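Local coordinates for Mll8374 protein (Mesorhizobium loti, PDB 3B5E) that probably acts as a carboxylesterase, hydrolysing carboxylic esters with a serine nucleophile, as in other alpha/beta hydrolases, at residues N123-P133 and V147-L156. Residues are numbered along the deposited sequence; the frame is centred on the assembly and turned at random.
With EDO (1,2-ethanediol), chain I.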
loop_
_atom_site.group_PDB
_atom_site.type_symbol
_atom_site.label_atom_id
_atom_site.label_comp_id
_atom_site.label_asym_id
_atom_site.label_seq_id
_atom_site.Cartn_x
_atom_site.Cartn_y
_atom_site.Cartn_z
ATOM N N ASN A 123 -5.805 -1.203 -0.398
ATOM C CA ASN A 123 -6.649 -1.902 -1.352
ATOM C C ASN A 123 -6.202 -1.644 -2.794
ATOM O O ASN A 123 -6.423 -2.457 -3.672
ATOM C CB ASN A 123 -8.129 -1.576 -1.094
ATOM C CG ASN A 123 -8.534 -1.885 0.354
ATOM O OD1 ASN A 123 -7.986 -2.822 0.959
ATOM N ND2 ASN A 123 -9.441 -1.091 0.917
ATOM N N LEU A 124 -5.560 -0.499 -3.030
ATOM C CA LEU A 124 -4.809 -0.281 -4.280
ATOM C C LEU A 124 -3.660 -1.278 -4.364
ATOM O O LEU A 124 -3.503 -1.930 -5.375
ATOM C CB LEU A 124 -4.260 1.170 -4.353
ATOM C CG LEU A 124 -3.758 1.728 -5.712
ATOM C CD1 LEU A 124 -2.418 1.058 -6.099
ATOM C CD2 LEU A 124 -4.842 1.557 -6.833
ATOM N N VAL A 125 -2.863 -1.402 -3.302
ATOM C CA VAL A 125 -1.730 -2.355 -3.312
ATOM C C VAL A 125 -2.168 -3.810 -3.586
ATOM O O VAL A 125 -1.574 -4.483 -4.419
ATOM C CB VAL A 125 -0.906 -2.295 -2.028
ATOM C CG1 VAL A 125 0.201 -3.392 -2.035
ATOM C CG2 VAL A 125 -0.272 -0.868 -1.823
ATOM N N SER A 126 -3.204 -4.298 -2.894
ATOM C CA SER A 126 -3.642 -5.688 -3.094
ATOM C C SER A 126 -4.166 -5.867 -4.521
ATOM O O SER A 126 -3.908 -6.876 -5.171
ATOM C CB SER A 126 -4.704 -6.084 -2.057
ATOM O OG SER A 126 -5.900 -5.344 -2.241
ATOM N N SER A 127 -4.887 -4.877 -5.026
ATOM C CA SER A 127 -5.358 -4.914 -6.423
ATOM C C SER A 127 -4.211 -4.945 -7.437
ATOM O O SER A 127 -4.294 -5.622 -8.453
ATOM C CB SER A 127 -6.248 -3.695 -6.699
ATOM O OG SER A 127 -7.403 -3.807 -5.922
ATOM N N LEU A 128 -3.163 -4.172 -7.138
ATOM C CA LEU A 128 -1.971 -4.130 -7.958
ATOM C C LEU A 128 -1.353 -5.518 -8.040
ATOM O O LEU A 128 -0.985 -5.968 -9.127
ATOM C CB LEU A 128 -0.987 -3.095 -7.410
ATOM C CG LEU A 128 0.351 -2.892 -8.135
ATOM C CD1 LEU A 128 0.169 -2.381 -9.586
ATOM C CD2 LEU A 128 1.242 -1.980 -7.289
HETATM N N MSE A 129 -1.216 -6.186 -6.893
HETATM C CA MSE A 129 -0.682 -7.560 -6.867
HETATM C C MSE A 129 -1.477 -8.526 -7.752
HETATM O O MSE A 129 -0.897 -9.352 -8.444
HETATM C CB MSE A 129 -0.655 -8.130 -5.434
HETATM C CG MSE A 129 0.327 -7.442 -4.504
HETATM SE SE MSE A 129 0.006 -7.997 -2.619
HETATM C CE MSE A 129 -0.151 -9.809 -2.974
ATOM N N LEU A 130 -2.804 -8.412 -7.722
ATOM C CA LEU A 130 -3.666 -9.364 -8.412
ATOM C C LEU A 130 -3.821 -9.054 -9.883
ATOM O O LEU A 130 -3.956 -9.960 -10.694
ATOM C CB LEU A 130 -5.019 -9.420 -7.719
ATOM C CG LEU A 130 -4.963 -10.119 -6.350
ATOM C CD1 LEU A 130 -6.156 -9.694 -5.526
ATOM C CD2 LEU A 130 -4.872 -11.645 -6.510
ATOM N N LEU A 131 -3.750 -7.779 -10.234
ATOM C CA LEU A 131 -3.973 -7.348 -11.601
ATOM C C LEU A 131 -2.674 -7.142 -12.410
ATOM O O LEU A 131 -2.714 -7.226 -13.634
ATOM C CB LEU A 131 -4.805 -6.070 -11.607
ATOM C CG LEU A 131 -6.248 -6.144 -11.083
ATOM C CD1 LEU A 131 -6.836 -4.757 -10.919
ATOM C CD2 LEU A 131 -7.184 -6.983 -11.999
ATOM N N HIS A 132 -1.549 -6.861 -11.743
ATOM C CA HIS A 132 -0.299 -6.527 -12.404
ATOM C C HIS A 132 0.833 -7.234 -11.731
ATOM O O HIS A 132 1.608 -6.616 -11.030
ATOM C CB HIS A 132 -0.078 -5.031 -12.396
ATOM C CG HIS A 132 -1.130 -4.305 -13.157
ATOM N ND1 HIS A 132 -1.093 -4.180 -14.522
ATOM C CD2 HIS A 132 -2.307 -3.762 -12.761
ATOM C CE1 HIS A 132 -2.172 -3.532 -14.932
ATOM N NE2 HIS A 132 -2.938 -3.296 -13.887
ATOM N N PRO A 133 0.909 -8.553 -11.928
ATOM C CA PRO A 133 1.951 -9.324 -11.290
ATOM C C PRO A 133 3.351 -8.982 -11.820
ATOM O O PRO A 133 3.517 -8.509 -12.946
ATOM C CB PRO A 133 1.579 -10.763 -11.642
ATOM C CG PRO A 133 0.794 -10.651 -12.895
ATOM C CD PRO A 133 0.024 -9.396 -12.756
ATOM N N VAL A 147 -11.733 -5.784 -2.502
ATOM C CA VAL A 147 -12.388 -4.720 -3.291
ATOM C C VAL A 147 -12.706 -5.106 -4.739
ATOM O O VAL A 147 -13.497 -4.428 -5.390
ATOM C CB VAL A 147 -11.563 -3.401 -3.295
ATOM C CG1 VAL A 147 -11.370 -2.885 -1.864
ATOM C CG2 VAL A 147 -10.170 -3.551 -3.986
ATOM N N LEU A 148 -12.077 -6.169 -5.246
ATOM C CA LEU A 148 -12.231 -6.595 -6.621
ATOM C C LEU A 148 -13.339 -7.609 -6.687
ATOM O O LEU A 148 -13.343 -8.557 -5.936
ATOM C CB LEU A 148 -10.965 -7.255 -7.167
ATOM C CG LEU A 148 -9.892 -6.397 -7.803
ATOM C CD1 LEU A 148 -8.774 -7.338 -8.322
ATOM C CD2 LEU A 148 -10.516 -5.543 -8.920
ATOM N N ASP A 149 -14.275 -7.420 -7.594
ATOM C CA ASP A 149 -15.346 -8.388 -7.760
ATOM C C ASP A 149 -14.891 -9.635 -8.512
ATOM O O ASP A 149 -15.337 -10.731 -8.197
ATOM C CB ASP A 149 -16.523 -7.783 -8.531
ATOM C CG ASP A 149 -17.274 -6.710 -7.739
ATOM O OD1 ASP A 149 -17.058 -6.591 -6.500
ATOM O OD2 ASP A 149 -18.071 -5.983 -8.403
ATOM N N HIS A 150 -14.065 -9.465 -9.530
ATOM C CA HIS A 150 -13.546 -10.592 -10.282
ATOM C C HIS A 150 -12.019 -10.523 -10.201
ATOM O O HIS A 150 -11.404 -9.479 -10.466
ATOM C CB HIS A 150 -14.078 -10.594 -11.722
ATOM C CG HIS A 150 -15.579 -10.555 -11.802
ATOM N ND1 HIS A 150 -16.385 -11.483 -11.170
ATOM C CD2 HIS A 150 -16.420 -9.684 -12.412
ATOM C CE1 HIS A 150 -17.654 -11.192 -11.397
ATOM N NE2 HIS A 150 -17.704 -10.105 -12.148
ATOM N N VAL A 151 -11.426 -11.621 -9.742
ATOM C CA VAL A 151 -9.992 -11.701 -9.528
ATOM C C VAL A 151 -9.449 -12.615 -10.597
ATOM O O VAL A 151 -9.970 -13.703 -10.784
ATOM C CB VAL A 151 -9.681 -12.261 -8.118
ATOM C CG1 VAL A 151 -8.216 -12.192 -7.841
ATOM C CG2 VAL A 151 -10.477 -11.490 -7.048
ATOM N N PRO A 152 -8.413 -12.185 -11.318
ATOM C CA PRO A 152 -7.810 -13.118 -12.252
ATOM C C PRO A 152 -7.055 -14.224 -11.514
ATOM O O PRO A 152 -6.801 -14.090 -10.331
ATOM C CB PRO A 152 -6.836 -12.255 -13.057
ATOM C CG PRO A 152 -6.938 -10.900 -12.523
ATOM C CD PRO A 152 -7.721 -10.888 -11.295
ATOM N N ALA A 153 -6.670 -15.282 -12.233
ATOM C CA ALA A 153 -5.984 -16.441 -11.649
ATOM C C ALA A 153 -4.516 -16.125 -11.489
ATOM O O ALA A 153 -3.667 -16.833 -12.006
ATOM C CB ALA A 153 -6.137 -17.658 -12.551
ATOM N N THR A 154 -4.216 -15.057 -10.779
ATOM C CA THR A 154 -2.849 -14.574 -10.649
ATOM C C THR A 154 -2.075 -15.390 -9.631
ATOM O O THR A 154 -2.571 -15.666 -8.546
ATOM C CB THR A 154 -2.845 -13.082 -10.226
ATOM O OG1 THR A 154 -3.547 -12.341 -11.225
ATOM C CG2 THR A 154 -1.439 -12.543 -10.127
ATOM N N ASP A 155 -0.849 -15.755 -9.990
ATOM C CA ASP A 155 -0.000 -16.539 -9.113
ATOM C C ASP A 155 0.863 -15.589 -8.309
ATOM O O ASP A 155 1.733 -14.934 -8.874
ATOM C CB ASP A 155 0.870 -17.506 -9.930
ATOM C CG ASP A 155 1.728 -18.424 -9.055
ATOM O OD1 ASP A 155 1.717 -18.285 -7.814
ATOM O OD2 ASP A 155 2.409 -19.309 -9.627
ATOM N N LEU A 156 0.636 -15.542 -6.995
ATOM C CA LEU A 156 1.362 -14.634 -6.105
ATOM C C LEU A 156 2.498 -15.364 -5.375
ATOM O O LEU A 156 3.038 -14.865 -4.376
ATOM C CB LEU A 156 0.401 -14.019 -5.069
ATOM C CG LEU A 156 -0.804 -13.226 -5.598
ATOM C CD1 LEU A 156 -1.676 -12.757 -4.435
ATOM C CD2 LEU A 156 -0.427 -12.044 -6.475
HETATM C C1 EDO I . -11.692 0.399 3.091
HETATM O O1 EDO I . -10.862 1.514 2.817
HETATM C C2 EDO I . -11.114 -0.410 4.244
HETATM O O2 EDO I . -10.055 -1.317 3.864
#
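Asn-123 O is gripped twice by Ser-127, whose hydroxyl also carries the contact to Val-147. The backbone N of Ser-127 lies 3.2 Å from Asn-123 O. Ser-127 OG donates to Asn-123 O at 2.8 Å, nearly end-on to the carbonyl (165°). Both N-H and O-H of Ser-127 are thus spent on one carbonyl of the same helix. Val-147 rests CG2 on Ser-127 OG (3.4 Å) and CG1 on Asn-123 CB. The Asn-123 amide is held at both ends. OD1 accepts from Met-145 N. Asn-123 ND2 gives an almost straight bond (171°) to O2 of a 1,2-ethanediol, 3.0 Å away, probably from the crystallisation liquor. That diol also bonds Ser-119 OG, the probable nucleophile.

Farther along the helix the contact is apolar. Leu-131 and Leu-148 meet tip to tip, CG to CD1 at 3.9 Å. Leu-130 CD2 reaches Val-151 CG1 (3.6 Å) and also touches Leu-156 CD1. The selenomethionine Met-129 bends at chi3 (46°), which sets CE on Leu-156 CD1 at 3.6 Å. At the helix end Thr-154 OG1 donates to Leu-130 O, at a modelled 2.5 Å that is very short and doubtful. Thr-154 CG2, anti to its own N, packs on Pro-133 CB.

Residues 147-156, in the loop between strands 138-142 and 160-166, run along helix 120-131, which follows the likely nucleophile elbow of this alpha/beta hydrolase fold. Leucine and valine residues supply most of the buried surface. One threonine hydroxyl appears to tie the loop to the last turn. The Ser-127 hydroxyl spends its proton on Asn-123 O, consistent with Val-147 CG2 packing against the oxygen.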